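Local coordinates for protein D-aminoacid aminotransferase-like PLP-dependent enzyme (Haemophilus somnus, PDB 3CEB) that carries pyridoxal phosphate as a class IV aminotransferase-family enzyme and probably acts as a 4-amino-4-deoxychorismate lyase, at residues A[4-9]-A[33-38]; A[29-34]-A[68-73]; A[141-146]-A[170-175]. All coordinates share one frame; numbering follows the deposited sequence.

Contact 1 (A[4-9]-A[33-38]); sequences QFPLFE and LKFYPK. With SO4 (sulfate ion), chain B.
Pro6 and Leu7 press from one side on the Phe35 ring, and this is the tight part of the contact. Pro6 brings the outer corner of its ring. Its CG lies 3.6 Å from Phe35 CE2 and nearly as close to Phe35 CZ. The two side chains cross at a slant, and the proline touches the far end of the phenyl ring. Leu7 meets the other end of the ring. Its CD1 methyl sits 4.0 Å from Phe35 CG, and the two side chains run past each other in opposite directions. Phe35 CG is anti to the backbone N (chi1 -163°), which sends the ring across to the start of the strand. Leu7 is buried. Phe104, in the loop right after the cofactor lysine Lys103, touches both Leu7 and Phe35.

The pair of segments joins two elements of the N-terminal part of this fold. Leu7 opens strand 7-14 of an antiparallel sheet, and Phe35 ends helix 21-35, which packs on that sheet. Tyr36 is the first residue to leave the helical path. An edge of the Phe35 ring, at CD2, stands 3.4 Å above the plane of the Tyr36 ring, toward its rim.

The looser side lies around Tyr36. Pro6 CG is 3.9 Å from Tyr36 OH, and no hydrogen bond joins the segments. Tyr36 OH instead donates to O3 of a sulfate ion at 2.6 Å. That oxygen lies in the plane of the ring, at its edge. The sulfate probably comes from the crystallisation liquor and is also hydrogen-bonded to His72 ND1. Pro6 CD approaches the same sulfate oxygen, O3, only to 3.9 Å. Pro6, Phe35 and Tyr36 all remain partly exposed and touch crystal neighbours.

Contact 2 (A[29-34]-A[68-73]); sequences EKSLLK and IDYNHH. With SO4 (sulfate ion), chain B.
Tyr70 points its hydroxyl at the methylene of Ser31, not at the serine hydroxyl. Tyr70 OH is 3.3 Å from Ser31 CB but 3.8 Å from Ser31 OG, and no hydrogen bond links them. The serine OG is turned back to its own helix, where it bonds to the carbonyl O of Arg27. Its chi1 of -64° puts OG beside the backbone N, while CB itself already points toward the strand segment.

Leu32 supplies the apolar half of the contact. Its CD2 methyl comes to the edge of the Tyr70 ring, near the ring plane, at 3.8 Å from CE2. The same CD2 lies 3.9 Å from the carbonyl O of Asn71. Tyr70 has CG between its backbone N and carbonyl carbon (chi1 59°), and the ring reaches from the end of strand 63-70 to helix 21-35. Tyr28 of the same helix meets this ring edge-to-face. The contact is thus a buried helix-on-sheet joint.

Beyond Tyr70 the strand gives way to a turn. Asn71 OD1 accepts from His73 N at 3.0 Å with a nearly straight bond, which makes an Asx turn, and also accepts from Asp74 N. Two N-H groups therefore hold this oxygen. Asn71 ND2 bonds to the carbonyl O of Gln4 and ties the turn to the N-terminal segment. His72 then grips the sulfate ion twice through one oxygen. Sulfate O1 accepts from His72 N at 3.1 Å and from His72 ND1 at 2.5 Å. The second distance is unusually short and its exact value is doubtful. The sulfur lies in the plane of the imidazole, at its edge.

No hydrogen bond crosses between the segments. Helix and strand are held here by shape and van der Waals touch, in part of oxygen on carbon, while the serine hydroxyl is engaged within its helix.

Contact 3 (A[141-146]-A[170-175]); sequences FRQNNQ and IAREIF
Phe141 and Ile174 make the apolar part of this contact. The CD1 methyl of Ile174 lies 3.6 Å from Phe141 CD1, approaching the ring obliquely. Ile174 has CG1 anti to its carbonyl carbon (chi1 -60°) and an extended chain, which carries CD1 to the ring. Both residues are buried, and Val131 touches both.

A mixed contact lies at the other end. Gln146 sets its amide against Ile170, with NE2 3.6 Å from Ile170 CD1.

The polar part joins Gln143 and Arg172. Arg172 NH2 gives a weak hydrogen bond to Gln143 OE1, 3.5 Å long with an angle of 157° at the hydrogen. The oxygen lies at the guanidinium edge, near its plane, and the amide plane is turned 44° from it. Gln143 NE2 bonds to Gln181 OE1.

Backbone bonds shape the first segment. Gln143 and Gln146 pair both ways, Gln143 N to Gln146 O at 2.9 Å and Gln146 N to Gln143 O at 2.8 Å. They close a type II' turn, so strands 138-143 and 146-150 form a tight hairpin. Strand 170-172 lies on the far side of 146-150. Phe141 and Gln143 reach Ile174 and Arg172 across this middle strand, whereas Gln146 meets Ile170 of the neighbouring strand directly.

The chemistry thus grades from a buried hydrocarbon pair to a long polar link near the turn, which probably adds little binding.

Overall arrangement
Contacts 1 and 2 are neighbours, with centres about 4 Å apart. Both fasten helix 21-35 to one antiparallel sheet, through adjacent strands 7-14 and 63-70, and both touch the sulfate. Contact 2 is the more buried; contact 1 sits at the helix end and is partly exposed. Contact 3 lies on the opposite side of the chain's centre, about 32 Å from contact 1 between centres. It lies on another sheet and links the hairpin 138-150 to strand 170-172 and the residues after it. It is partly buried, with a buried Phe141-Ile174 pair and an exposed Gln146. Contacts 1 and 2 have no hydrogen bond between their segments; contact 3 adds a weak polar link.

Contact 1 (A[4-9]-A[33-38])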
loop_
_atom_site.group_PDB
_atom_site.type_symbol
_atom_site.label_atom_id
_atom_site.label_comp_id
_atom_site.label_asym_id
_atom_site.label_seq_id
_atom_site.Cartn_x
_atom_site.Cartn_y
_atom_site.Cartn_z
ATOM N N GLN A 4 5.836 -14.102 -14.183
ATOM C CA GLN A 4 6.323 -13.116 -15.169
ATOM C C GLN A 4 5.880 -11.675 -14.935
ATOM O O GLN A 4 6.283 -10.789 -15.674
ATOM C CB GLN A 4 5.979 -13.539 -16.591
ATOM C CG GLN A 4 4.498 -13.499 -16.931
ATOM C CD GLN A 4 4.291 -14.419 -18.056
ATOM O OE1 GLN A 4 4.772 -15.574 -18.003
ATOM N NE2 GLN A 4 3.626 -13.942 -19.120
ATOM N N PHE A 5 5.073 -11.468 -13.897
ATOM C CA PHE A 5 4.643 -10.158 -13.500
ATOM C C PHE A 5 5.188 -9.865 -12.119
ATOM O O PHE A 5 4.649 -10.322 -11.121
ATOM C CB PHE A 5 3.138 -10.140 -13.463
ATOM C CG PHE A 5 2.518 -10.484 -14.769
ATOM C CD1 PHE A 5 2.543 -9.578 -15.817
ATOM C CD2 PHE A 5 1.914 -11.708 -14.960
ATOM C CE1 PHE A 5 2.003 -9.906 -17.011
ATOM C CE2 PHE A 5 1.372 -12.033 -16.166
ATOM C CZ PHE A 5 1.401 -11.134 -17.176
ATOM N N PRO A 6 6.242 -9.073 -12.040
ATOM C CA PRO A 6 6.924 -8.896 -10.766
ATOM C C PRO A 6 6.518 -7.683 -9.957
ATOM O O PRO A 6 7.039 -7.458 -8.880
ATOM C CB PRO A 6 8.354 -8.731 -11.205
ATOM C CG PRO A 6 8.206 -7.966 -12.489
ATOM C CD PRO A 6 7.000 -8.511 -13.163
ATOM N N LEU A 7 5.582 -6.921 -10.471
ATOM C CA LEU A 7 5.048 -5.768 -9.763
ATOM C C LEU A 7 3.503 -5.764 -9.831
ATOM O O LEU A 7 2.902 -6.386 -10.699
ATOM C CB LEU A 7 5.566 -4.482 -10.426
ATOM C CG LEU A 7 7.068 -4.233 -10.471
ATOM C CD1 LEU A 7 7.442 -3.135 -11.462
ATOM C CD2 LEU A 7 7.548 -3.899 -9.099
ATOM N N PHE A 8 2.859 -5.049 -8.917
ATOM C CA PHE A 8 1.394 -4.858 -8.992
ATOM C C PHE A 8 0.867 -3.589 -8.316
ATOM O O PHE A 8 1.599 -2.884 -7.612
ATOM C CB PHE A 8 0.673 -6.059 -8.425
ATOM C CG PHE A 8 0.810 -6.226 -6.941
ATOM C CD1 PHE A 8 1.943 -6.753 -6.398
ATOM C CD2 PHE A 8 -0.252 -5.921 -6.085
ATOM C CE1 PHE A 8 2.038 -6.958 -5.018
ATOM C CE2 PHE A 8 -0.153 -6.120 -4.714
ATOM C CZ PHE A 8 0.982 -6.622 -4.187
ATOM N N GLU A 9 -0.408 -3.315 -8.588
ATOM C CA GLU A 9 -1.135 -2.194 -8.003
ATOM C C GLU A 9 -2.469 -2.756 -7.494
ATOM O O GLU A 9 -3.054 -3.634 -8.125
ATOM C CB GLU A 9 -1.379 -1.097 -9.048
ATOM C CG GLU A 9 -0.128 -0.271 -9.392
ATOM C CD GLU A 9 0.307 0.672 -8.259
ATOM O OE1 GLU A 9 -0.576 1.132 -7.511
ATOM O OE2 GLU A 9 1.534 0.928 -8.104
ATOM N N LEU A 33 9.933 3.040 -14.563
ATOM C CA LEU A 33 11.226 3.721 -14.728
ATOM C C LEU A 33 12.350 3.162 -13.852
ATOM O O LEU A 33 13.491 3.063 -14.276
ATOM C CB LEU A 33 11.084 5.217 -14.457
ATOM C CG LEU A 33 10.259 5.958 -15.510
ATOM C CD1 LEU A 33 9.865 7.394 -15.028
ATOM C CD2 LEU A 33 11.041 5.972 -16.804
ATOM N N LYS A 34 12.046 2.798 -12.623
ATOM C CA LYS A 34 13.088 2.259 -11.746
ATOM C C LYS A 34 13.445 0.814 -12.141
ATOM O O LYS A 34 14.603 0.486 -12.324
ATOM C CB LYS A 34 12.657 2.306 -10.280
ATOM C CG LYS A 34 13.752 1.839 -9.335
ATOM C CD LYS A 34 13.270 1.693 -7.877
ATOM C CE LYS A 34 14.435 1.401 -6.901
ATOM N NZ LYS A 34 14.054 1.736 -5.486
ATOM N N PHE A 35 12.431 -0.020 -12.315
ATOM C CA PHE A 35 12.598 -1.467 -12.546
ATOM C C PHE A 35 13.096 -1.799 -13.953
ATOM O O PHE A 35 13.771 -2.794 -14.150
ATOM C CB PHE A 35 11.252 -2.176 -12.317
ATOM C CG PHE A 35 11.348 -3.667 -12.119
ATOM C CD1 PHE A 35 11.651 -4.205 -10.874
ATOM C CD2 PHE A 35 11.088 -4.536 -13.141
ATOM C CE1 PHE A 35 11.720 -5.575 -10.672
ATOM C CE2 PHE A 35 11.167 -5.912 -12.936
ATOM C CZ PHE A 35 11.475 -6.415 -11.695
ATOM N N TYR A 36 12.747 -0.969 -14.930
ATOM C CA TYR A 36 13.129 -1.191 -16.333
ATOM C C TYR A 36 13.922 -0.021 -16.874
ATOM O O TYR A 36 13.629 0.503 -17.936
ATOM C CB TYR A 36 11.888 -1.404 -17.200
ATOM C CG TYR A 36 11.067 -2.624 -16.810
ATOM C CD1 TYR A 36 11.522 -3.919 -17.048
ATOM C CD2 TYR A 36 9.806 -2.477 -16.239
ATOM C CE1 TYR A 36 10.713 -5.058 -16.699
ATOM C CE2 TYR A 36 9.015 -3.553 -15.916
ATOM C CZ TYR A 36 9.469 -4.834 -16.125
ATOM O OH TYR A 36 8.653 -5.857 -15.723
ATOM N N PRO A 37 14.954 0.400 -16.143
ATOM C CA PRO A 37 15.660 1.569 -16.643
ATOM C C PRO A 37 16.309 1.297 -18.022
ATOM O O PRO A 37 16.598 0.142 -18.400
ATOM C CB PRO A 37 16.731 1.762 -15.575
ATOM C CG PRO A 37 17.144 0.310 -15.241
ATOM C CD PRO A 37 15.796 -0.409 -15.221
ATOM N N LYS A 38 16.524 2.354 -18.783
ATOM C CA LYS A 38 17.210 2.229 -20.096
ATOM C C LYS A 38 16.184 1.711 -21.133
ATOM O O LYS A 38 16.447 1.732 -22.324
ATOM C CB LYS A 38 18.450 1.311 -19.991
HETATM S S SO4 B . 9.566 -8.405 -17.779
HETATM O O1 SO4 B . 9.035 -7.294 -18.590
HETATM O O2 SO4 B . 11.003 -8.449 -17.847
HETATM O O3 SO4 B . 9.296 -8.325 -16.349
HETATM O O4 SO4 B . 8.955 -9.602 -18.323
#

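Contact 2 (A[29-34]-A[68-73])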
loop_
_atom_site.group_PDB
_atom_site.type_symbol
_atom_site.label_atom_id
_atom_site.label_comp_id
_atom_site.label_asym_id
_atom_site.label_seq_id
_atom_site.Cartn_x
_atom_site.Cartn_y
_atom_site.Cartn_z
ATOM N N GLU A 29 4.148 4.414 -13.111
ATOM C CA GLU A 29 5.165 4.868 -14.066
ATOM C C GLU A 29 6.550 4.983 -13.417
ATOM O O GLU A 29 7.570 4.702 -14.042
ATOM C CB GLU A 29 4.776 6.203 -14.730
ATOM C CG GLU A 29 3.342 6.227 -15.269
ATOM C CD GLU A 29 3.041 7.319 -16.281
ATOM O OE1 GLU A 29 3.967 8.146 -16.595
ATOM O OE2 GLU A 29 1.876 7.318 -16.779
ATOM N N LYS A 30 6.562 5.446 -12.171
ATOM C CA LYS A 30 7.793 5.613 -11.357
ATOM C C LYS A 30 8.432 4.214 -11.276
ATOM O O LYS A 30 9.613 4.023 -11.433
ATOM C CB LYS A 30 7.369 6.109 -9.972
ATOM C CG LYS A 30 8.197 7.121 -9.223
ATOM C CD LYS A 30 7.183 7.999 -8.320
ATOM N N SER A 31 7.583 3.217 -11.127
ATOM C CA SER A 31 8.025 1.858 -10.963
ATOM C C SER A 31 8.588 1.307 -12.244
ATOM O O SER A 31 9.652 0.702 -12.251
ATOM C CB SER A 31 6.871 1.010 -10.451
ATOM O OG SER A 31 6.508 1.475 -9.156
ATOM N N LEU A 32 7.899 1.561 -13.342
ATOM C CA LEU A 32 8.400 1.151 -14.644
ATOM C C LEU A 32 9.783 1.768 -14.895
ATOM O O LEU A 32 10.698 1.105 -15.350
ATOM C CB LEU A 32 7.421 1.521 -15.759
ATOM C CG LEU A 32 6.132 0.698 -15.891
ATOM C CD1 LEU A 32 5.295 1.240 -17.052
ATOM C CD2 LEU A 32 6.432 -0.759 -16.075
ATOM N N LEU A 33 9.933 3.040 -14.563
ATOM C CA LEU A 33 11.226 3.721 -14.728
ATOM C C LEU A 33 12.350 3.162 -13.852
ATOM O O LEU A 33 13.491 3.063 -14.276
ATOM C CB LEU A 33 11.084 5.217 -14.457
ATOM C CG LEU A 33 10.259 5.958 -15.510
ATOM C CD1 LEU A 33 9.865 7.394 -15.028
ATOM C CD2 LEU A 33 11.041 5.972 -16.804
ATOM N N LYS A 34 12.046 2.798 -12.623
ATOM C CA LYS A 34 13.088 2.259 -11.746
ATOM C C LYS A 34 13.445 0.814 -12.141
ATOM O O LYS A 34 14.603 0.486 -12.324
ATOM C CB LYS A 34 12.657 2.306 -10.280
ATOM C CG LYS A 34 13.752 1.839 -9.335
ATOM C CD LYS A 34 13.270 1.693 -7.877
ATOM C CE LYS A 34 14.435 1.401 -6.901
ATOM N NZ LYS A 34 14.054 1.736 -5.486
ATOM N N ILE A 68 -3.913 -5.154 -10.414
ATOM C CA ILE A 68 -3.300 -5.202 -11.703
ATOM C C ILE A 68 -1.848 -5.609 -11.542
ATOM O O ILE A 68 -1.048 -4.840 -11.027
ATOM C CB ILE A 68 -3.355 -3.867 -12.440
ATOM C CG1 ILE A 68 -4.811 -3.420 -12.659
ATOM C CG2 ILE A 68 -2.631 -4.015 -13.802
ATOM C CD1 ILE A 68 -4.969 -1.997 -13.279
ATOM N N ASP A 69 -1.516 -6.834 -11.956
ATOM C CA ASP A 69 -0.139 -7.255 -11.958
ATOM C C ASP A 69 0.433 -6.875 -13.327
ATOM O O ASP A 69 -0.240 -7.035 -14.341
ATOM C CB ASP A 69 -0.020 -8.757 -11.755
ATOM C CG ASP A 69 -0.298 -9.199 -10.329
ATOM O OD1 ASP A 69 -1.472 -9.233 -9.895
ATOM O OD2 ASP A 69 0.685 -9.571 -9.647
ATOM N N TYR A 70 1.657 -6.367 -13.390
ATOM C CA TYR A 70 2.221 -5.996 -14.683
ATOM C C TYR A 70 3.705 -6.284 -14.827
ATOM O O TYR A 70 4.394 -6.564 -13.836
ATOM C CB TYR A 70 1.986 -4.519 -14.959
ATOM C CG TYR A 70 2.590 -3.625 -13.916
ATOM C CD1 TYR A 70 1.959 -3.396 -12.724
ATOM C CD2 TYR A 70 3.799 -3.008 -14.136
ATOM C CE1 TYR A 70 2.533 -2.552 -11.744
ATOM C CE2 TYR A 70 4.390 -2.158 -13.174
ATOM C CZ TYR A 70 3.767 -1.929 -11.992
ATOM O OH TYR A 70 4.369 -1.085 -11.067
ATOM N N ASN A 71 4.154 -6.255 -16.084
ATOM C CA ASN A 71 5.560 -6.205 -16.394
ATOM C C ASN A 71 5.798 -5.102 -17.376
ATOM O O ASN A 71 5.009 -4.156 -17.442
ATOM C CB ASN A 71 6.123 -7.502 -16.919
ATOM C CG ASN A 71 5.325 -8.100 -18.011
ATOM O OD1 ASN A 71 4.907 -7.446 -18.942
ATOM N ND2 ASN A 71 5.120 -9.373 -17.903
ATOM N N HIS A 72 6.879 -5.175 -18.146
ATOM C CA HIS A 72 7.161 -4.047 -19.088
ATOM C C HIS A 72 6.230 -3.970 -20.287
ATOM O O HIS A 72 6.215 -2.959 -20.974
ATOM C CB HIS A 72 8.617 -4.014 -19.566
ATOM C CG HIS A 72 8.886 -4.799 -20.816
ATOM N ND1 HIS A 72 9.239 -6.124 -20.795
ATOM C CD2 HIS A 72 8.951 -4.417 -22.114
ATOM C CE1 HIS A 72 9.467 -6.535 -22.031
ATOM N NE2 HIS A 72 9.313 -5.515 -22.850
ATOM N N HIS A 73 5.424 -4.991 -20.544
ATOM C CA HIS A 73 4.599 -4.909 -21.742
ATOM C C HIS A 73 3.189 -5.503 -21.661
ATOM O O HIS A 73 2.473 -5.490 -22.632
ATOM C CB HIS A 73 5.320 -5.614 -22.875
ATOM C CG HIS A 73 5.251 -7.090 -22.747
ATOM N ND1 HIS A 73 4.409 -7.865 -23.526
ATOM C CD2 HIS A 73 5.848 -7.926 -21.870
ATOM C CE1 HIS A 73 4.528 -9.127 -23.158
ATOM N NE2 HIS A 73 5.385 -9.191 -22.149
HETATM S S SO4 B . 9.566 -8.405 -17.779
HETATM O O1 SO4 B . 9.035 -7.294 -18.590
HETATM O O2 SO4 B . 11.003 -8.449 -17.847
HETATM O O3 SO4 B . 9.296 -8.325 -16.349
HETATM O O4 SO4 B . 8.955 -9.602 -18.323
#

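Contact 3 (A[141-146]-A[170-175])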
loop_
_atom_site.group_PDB
_atom_site.type_symbol
_atom_site.label_atom_id
_atom_site.label_comp_id
_atom_site.label_asym_id
_atom_site.label_seq_id
_atom_site.Cartn_x
_atom_site.Cartn_y
_atom_site.Cartn_z
ATOM N N PHE A 141 0.071 7.031 13.294
ATOM C CA PHE A 141 0.141 7.046 14.737
ATOM C C PHE A 141 -0.510 8.298 15.255
ATOM O O PHE A 141 -0.265 9.375 14.760
ATOM C CB PHE A 141 1.610 7.009 15.140
ATOM C CG PHE A 141 2.331 5.774 14.650
ATOM C CD1 PHE A 141 2.932 5.747 13.411
ATOM C CD2 PHE A 141 2.375 4.618 15.426
ATOM C CE1 PHE A 141 3.560 4.579 12.946
ATOM C CE2 PHE A 141 3.014 3.459 14.985
ATOM C CZ PHE A 141 3.594 3.434 13.733
ATOM N N ARG A 142 -1.359 8.167 16.254
ATOM C CA ARG A 142 -2.102 9.327 16.714
ATOM C C ARG A 142 -1.362 10.075 17.796
ATOM O O ARG A 142 -0.863 9.501 18.716
ATOM C CB ARG A 142 -3.510 8.934 17.172
ATOM C CG ARG A 142 -4.440 10.125 17.326
ATOM C CD ARG A 142 -5.906 9.703 17.560
ATOM N NE ARG A 142 -6.102 8.872 18.765
ATOM C CZ ARG A 142 -6.054 9.320 20.026
ATOM N NH1 ARG A 142 -5.784 10.609 20.284
ATOM N NH2 ARG A 142 -6.256 8.475 21.042
ATOM N N GLN A 143 -1.285 11.379 17.640
ATOM C CA GLN A 143 -0.683 12.231 18.645
ATOM C C GLN A 143 -1.481 13.497 18.726
ATOM O O GLN A 143 -1.684 14.200 17.737
ATOM C CB GLN A 143 0.750 12.563 18.296
ATOM C CG GLN A 143 1.486 13.168 19.431
ATOM C CD GLN A 143 2.935 13.319 19.128
ATOM O OE1 GLN A 143 3.292 14.092 18.250
ATOM N NE2 GLN A 143 3.792 12.569 19.832
ATOM N N ASN A 144 -1.948 13.796 19.916
ATOM C CA ASN A 144 -2.873 14.898 20.049
ATOM C C ASN A 144 -4.099 14.561 19.225
ATOM O O ASN A 144 -4.774 13.525 19.435
ATOM C CB ASN A 144 -2.236 16.178 19.512
ATOM C CG ASN A 144 -1.338 16.839 20.544
ATOM O OD1 ASN A 144 -0.924 16.190 21.516
ATOM N ND2 ASN A 144 -1.060 18.140 20.365
ATOM N N ASN A 145 -4.359 15.417 18.254
ATOM C CA ASN A 145 -5.448 15.144 17.374
ATOM C C ASN A 145 -4.988 14.976 15.986
ATOM O O ASN A 145 -5.763 15.125 15.106
ATOM C CB ASN A 145 -6.456 16.254 17.439
ATOM C CG ASN A 145 -7.468 16.000 18.496
ATOM O OD1 ASN A 145 -7.527 16.709 19.511
ATOM N ND2 ASN A 145 -8.243 14.933 18.311
ATOM N N GLN A 146 -3.717 14.649 15.818
ATOM C CA GLN A 146 -3.104 14.502 14.506
ATOM C C GLN A 146 -2.689 13.095 14.270
ATOM O O GLN A 146 -2.493 12.357 15.215
ATOM C CB GLN A 146 -1.854 15.377 14.395
ATOM C CG GLN A 146 -2.176 16.798 14.034
ATOM C CD GLN A 146 -1.012 17.785 14.235
ATOM O OE1 GLN A 146 -0.109 17.545 15.035
ATOM N NE2 GLN A 146 -1.051 18.909 13.514
ATOM N N ILE A 170 0.611 13.581 8.536
ATOM C CA ILE A 170 1.834 14.398 8.618
ATOM C C ILE A 170 3.002 13.447 8.628
ATOM O O ILE A 170 2.944 12.385 9.253
ATOM C CB ILE A 170 1.780 15.297 9.863
ATOM C CG1 ILE A 170 0.924 16.505 9.538
ATOM C CG2 ILE A 170 3.139 15.827 10.314
ATOM C CD1 ILE A 170 0.722 17.442 10.716
ATOM N N ALA A 171 4.044 13.775 7.868
ATOM C CA ALA A 171 5.218 12.885 7.755
ATOM C C ALA A 171 6.290 13.289 8.762
ATOM O O ALA A 171 6.583 14.444 8.941
ATOM C CB ALA A 171 5.764 12.876 6.342
ATOM N N ARG A 172 6.831 12.308 9.450
ATOM C CA ARG A 172 7.879 12.547 10.425
ATOM C C ARG A 172 8.743 11.332 10.670
ATOM O O ARG A 172 8.281 10.208 10.621
ATOM C CB ARG A 172 7.301 12.927 11.786
ATOM C CG ARG A 172 6.555 14.235 11.856
ATOM C CD ARG A 172 6.959 14.871 13.175
ATOM N NE ARG A 172 5.926 15.628 13.888
ATOM C CZ ARG A 172 5.260 15.176 14.962
ATOM N NH1 ARG A 172 5.468 13.953 15.458
ATOM N NH2 ARG A 172 4.370 15.950 15.548
ATOM N N GLU A 173 9.986 11.580 11.028
ATOM C CA GLU A 173 10.885 10.501 11.342
ATOM C C GLU A 173 10.447 9.855 12.660
ATOM O O GLU A 173 10.300 10.537 13.650
ATOM C CB GLU A 173 12.338 11.005 11.397
ATOM C CG GLU A 173 13.270 9.882 11.680
ATOM C CD GLU A 173 14.712 10.174 11.359
ATOM O OE1 GLU A 173 15.099 11.350 11.419
ATOM O OE2 GLU A 173 15.463 9.202 11.073
ATOM N N ILE A 174 10.221 8.547 12.659
ATOM C CA ILE A 174 9.758 7.852 13.864
ATOM C C ILE A 174 10.656 6.709 14.236
ATOM O O ILE A 174 10.648 5.663 13.616
ATOM C CB ILE A 174 8.349 7.248 13.692
ATOM C CG1 ILE A 174 7.318 8.331 13.365
ATOM C CG2 ILE A 174 7.936 6.510 14.952
ATOM C CD1 ILE A 174 5.902 7.750 13.032
ATOM N N PHE A 175 11.428 6.903 15.278
ATOM C CA PHE A 175 12.297 5.830 15.772
ATOM C C PHE A 175 11.458 4.932 16.599
ATOM O O PHE A 175 10.431 5.350 17.102
ATOM C CB PHE A 175 13.449 6.356 16.617
ATOM C CG PHE A 175 14.436 7.143 15.839
ATOM C CD1 PHE A 175 14.263 8.497 15.646
ATOM C CD2 PHE A 175 15.545 6.541 15.288
ATOM C CE1 PHE A 175 15.178 9.228 14.899
ATOM C CE2 PHE A 175 16.464 7.286 14.554
ATOM C CZ PHE A 175 16.267 8.619 14.348
#